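Peptide ABC transporter permease (Staphylococcus hominis, PDB 6EXS) probably takes up peptides across the membrane as a POT-family transporter of the major facilitator superfamily, including the thioalcohol-conjugated peptide precursors of human underarm malodour. Local coordinates at residues 379-384 against 396-401. Sequence-based numbering, arbitrary orientation.
Sequences YILIGL and VNWVIL. With OLC ((2R)-2,3-dihydroxypropyl (9Z)-octadec-9-enoate), chain B; OLC ((2R)-2,3-dihydroxypropyl (9Z)-octadec-9-enoate), chain F.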
loop_
_atom_site.group_PDB
_atom_site.type_symbol
_atom_site.label_atom_id
_atom_site.label_comp_id
_atom_site.label_asym_id
_atom_site.label_seq_id
_atom_site.Cartn_x
_atom_site.Cartn_y
_atom_site.Cartn_z
ATOM N N TYR A 379 10.432 9.292 13.931
ATOM C CA TYR A 379 9.410 9.585 14.950
ATOM C C TYR A 379 10.028 10.183 16.234
ATOM O O TYR A 379 9.415 11.057 16.838
ATOM C CB TYR A 379 8.510 8.367 15.227
ATOM C CG TYR A 379 7.162 8.446 14.536
ATOM C CD1 TYR A 379 7.015 9.100 13.313
ATOM C CD2 TYR A 379 6.037 7.830 15.087
ATOM C CE1 TYR A 379 5.777 9.174 12.673
ATOM C CE2 TYR A 379 4.796 7.884 14.448
ATOM C CZ TYR A 379 4.672 8.563 13.245
ATOM O OH TYR A 379 3.460 8.641 12.614
ATOM N N ILE A 380 11.264 9.775 16.602
ATOM C CA ILE A 380 12.009 10.368 17.730
ATOM C C ILE A 380 12.374 11.820 17.345
ATOM O O ILE A 380 12.270 12.713 18.184
ATOM C CB ILE A 380 13.263 9.518 18.120
ATOM C CG1 ILE A 380 12.879 8.128 18.723
ATOM C CG2 ILE A 380 14.245 10.273 19.024
ATOM C CD1 ILE A 380 12.025 8.099 20.016
ATOM N N LEU A 381 12.754 12.052 16.068
ATOM C CA LEU A 381 13.090 13.379 15.537
ATOM C C LEU A 381 11.906 14.344 15.698
ATOM O O LEU A 381 12.064 15.342 16.398
ATOM C CB LEU A 381 13.567 13.286 14.057
ATOM C CG LEU A 381 13.945 14.561 13.235
ATOM C CD1 LEU A 381 12.730 15.264 12.615
ATOM C CD2 LEU A 381 14.876 15.503 13.975
ATOM N N ILE A 382 10.724 14.034 15.094
ATOM C CA ILE A 382 9.540 14.898 15.153
ATOM C C ILE A 382 9.016 15.054 16.611
ATOM O O ILE A 382 8.681 16.172 17.017
ATOM C CB ILE A 382 8.440 14.494 14.126
ATOM C CG1 ILE A 382 7.395 15.619 13.928
ATOM C CG2 ILE A 382 7.777 13.146 14.440
ATOM C CD1 ILE A 382 7.909 16.937 13.271
ATOM N N GLY A 383 9.050 13.966 17.387
ATOM C CA GLY A 383 8.685 13.957 18.799
ATOM C C GLY A 383 9.538 14.910 19.611
ATOM O O GLY A 383 9.009 15.650 20.442
ATOM N N LEU A 384 10.858 14.934 19.351
ATOM C CA LEU A 384 11.782 15.842 20.039
ATOM C C LEU A 384 11.617 17.301 19.602
ATOM O O LEU A 384 11.839 18.200 20.413
ATOM C CB LEU A 384 13.246 15.385 19.921
ATOM C CG LEU A 384 13.649 14.137 20.733
ATOM C CD1 LEU A 384 15.078 13.744 20.432
ATOM C CD2 LEU A 384 13.485 14.349 22.247
ATOM N N VAL A 396 8.185 23.825 8.853
ATOM C CA VAL A 396 7.728 22.621 8.134
ATOM C C VAL A 396 8.952 21.775 7.695
ATOM O O VAL A 396 8.796 20.585 7.424
ATOM C CB VAL A 396 6.783 22.972 6.944
ATOM C CG1 VAL A 396 7.552 23.483 5.725
ATOM C CG2 VAL A 396 5.910 21.786 6.562
ATOM N N ASN A 397 10.168 22.400 7.656
ATOM C CA ASN A 397 11.445 21.762 7.301
ATOM C C ASN A 397 11.694 20.549 8.200
ATOM O O ASN A 397 12.259 19.551 7.745
ATOM C CB ASN A 397 12.614 22.757 7.424
ATOM C CG ASN A 397 12.655 23.914 6.440
ATOM O OD1 ASN A 397 11.852 24.046 5.508
ATOM N ND2 ASN A 397 13.622 24.787 6.623
ATOM N N TRP A 398 11.227 20.634 9.469
ATOM C CA TRP A 398 11.294 19.570 10.471
ATOM C C TRP A 398 10.400 18.397 10.074
ATOM O O TRP A 398 10.872 17.262 10.064
ATOM C CB TRP A 398 10.911 20.104 11.865
ATOM C CG TRP A 398 11.940 21.005 12.488
ATOM C CD1 TRP A 398 11.775 22.310 12.842
ATOM C CD2 TRP A 398 13.298 20.665 12.824
ATOM N NE1 TRP A 398 12.940 22.805 13.388
ATOM C CE2 TRP A 398 13.888 21.814 13.399
ATOM C CE3 TRP A 398 14.072 19.491 12.711
ATOM C CZ2 TRP A 398 15.211 21.827 13.858
ATOM C CZ3 TRP A 398 15.380 19.504 13.174
ATOM C CH2 TRP A 398 15.944 20.668 13.720
ATOM N N VAL A 399 9.129 18.671 9.704
ATOM C CA VAL A 399 8.132 17.669 9.271
ATOM C C VAL A 399 8.635 16.979 8.002
ATOM O O VAL A 399 8.529 15.761 7.897
ATOM C CB VAL A 399 6.710 18.273 9.083
ATOM C CG1 VAL A 399 5.662 17.175 8.897
ATOM C CG2 VAL A 399 6.334 19.171 10.254
ATOM N N ILE A 400 9.233 17.762 7.071
ATOM C CA ILE A 400 9.822 17.272 5.825
ATOM C C ILE A 400 11.032 16.355 6.125
ATOM O O ILE A 400 11.152 15.298 5.505
ATOM C CB ILE A 400 10.129 18.444 4.834
ATOM C CG1 ILE A 400 8.798 19.099 4.351
ATOM C CG2 ILE A 400 10.983 17.955 3.635
ATOM C CD1 ILE A 400 8.914 20.462 3.717
ATOM N N LEU A 401 11.882 16.732 7.108
ATOM C CA LEU A 401 13.035 15.934 7.552
ATOM C C LEU A 401 12.572 14.575 8.103
ATOM O O LEU A 401 13.235 13.569 7.858
ATOM C CB LEU A 401 13.898 16.706 8.583
ATOM C CG LEU A 401 15.146 16.011 9.185
ATOM C CD1 LEU A 401 16.067 15.378 8.107
ATOM C CD2 LEU A 401 15.917 16.965 10.066
HETATM C C18 OLC B . 7.818 17.969 -3.942
HETATM C C10 OLC B . 14.899 18.322 2.276
HETATM C C9 OLC B . 15.131 18.306 3.588
HETATM C C17 OLC B . 8.045 17.236 -2.638
HETATM C C11 OLC B . 13.915 19.172 1.504
HETATM C C8 OLC B . 14.455 19.120 4.663
HETATM C C24 OLC B . 16.097 26.008 13.652
HETATM C C16 OLC B . 8.653 18.089 -1.540
HETATM C C12 OLC B . 13.095 18.372 0.481
HETATM C C7 OLC B . 15.283 20.295 5.195
HETATM C C15 OLC B . 10.172 18.068 -1.468
HETATM C C13 OLC B . 12.228 19.222 -0.435
HETATM C C6 OLC B . 16.429 19.943 6.148
HETATM C C14 OLC B . 10.737 18.923 -0.337
HETATM C C5 OLC B . 16.049 19.644 7.601
HETATM C C4 OLC B . 15.608 20.824 8.472
HETATM C C3 OLC B . 16.715 21.770 8.916
HETATM C C2 OLC B . 16.440 22.447 10.262
HETATM C C21 OLC B . 14.651 25.329 11.678
HETATM C C1 OLC B . 15.613 23.702 10.209
HETATM C C22 OLC B . 15.165 26.460 12.547
HETATM O O19 OLC B . 14.934 24.040 9.278
HETATM O O25 OLC B . 15.417 25.215 14.618
HETATM O O23 OLC B . 15.798 27.462 11.749
HETATM O O20 OLC B . 15.712 24.392 11.354
HETATM C C18 OLC F . 21.101 8.129 6.608
HETATM C C10 OLC F . 17.199 11.517 15.368
HETATM C C9 OLC F . 16.802 12.512 16.156
HETATM C C17 OLC F . 21.168 8.250 8.117
HETATM C C11 OLC F . 18.394 11.489 14.451
HETATM C C8 OLC F . 17.441 13.871 16.311
HETATM C C24 OLC F . 14.267 25.774 20.648
HETATM C C16 OLC F . 20.138 9.206 8.709
HETATM C C12 OLC F . 18.098 10.910 13.071
HETATM C C7 OLC F . 16.624 14.827 17.174
HETATM C C15 OLC F . 20.272 9.375 10.217
HETATM C C13 OLC F . 19.341 10.452 12.324
HETATM C C6 OLC F . 17.120 16.263 17.148
HETATM C C14 OLC F . 19.080 10.038 10.888
HETATM C C5 OLC F . 16.413 17.195 18.122
HETATM C C4 OLC F . 15.196 17.904 17.547
HETATM C C3 OLC F . 15.302 19.423 17.537
HETATM C C2 OLC F . 14.687 20.101 18.761
HETATM C C21 OLC F . 13.643 23.537 19.674
HETATM C C1 OLC F . 14.545 21.591 18.620
HETATM C C22 OLC F . 14.364 24.268 20.783
HETATM O O19 OLC F . 14.848 22.222 17.640
HETATM O O25 OLC F . 12.942 26.247 20.868
HETATM O O23 OLC F . 13.861 23.853 22.059
HETATM O O20 OLC F . 14.025 22.140 19.729
#
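Asn397 ND2 donates a hydrogen bond to O19 of the chain B monoolein, with an ND2–O19 distance of 3.1 Å and an N-H...O angle of 157°. The same amide nitrogen is also hydrogen-bonded to Asn322 O. Asn397 sits near the start of helix 396-418, which pairs with helix 364-389 as an antiparallel helical hairpin of the POT-family MFS fold. The local axes come within 9.5 Å at 163°. No hydrogen bond links 379-384 to 396-401; the side chains that meet between them are apolar. Leu381 carries much of the contact. Its CB points toward 396-401, and CG, anti to the backbone N (chi1 178°), carries the two methyls to different partners. Leu381 CD1 lies 3.7 Å from Trp398 O and also meets Leu401 CG. Leu381 CD2 approaches Trp398 CZ3 obliquely at 4.1 Å and rests on C7 of the chain F monoolein. On the inner side, Ile382 CD1 reaches Val399 CG2 at 4.1 Å. Leu309 touches both side chains, and Phe335, a residue of the peptide pocket, touches Val399. The lipids border the hairpin's outer side. C2 of the chain B lipid lies 3.8 Å above the Trp398 ring plane, shifted toward the rim. O25 of the same lipid lies at the ring edge, in plane, 3.5 Å from Trp398 CZ2.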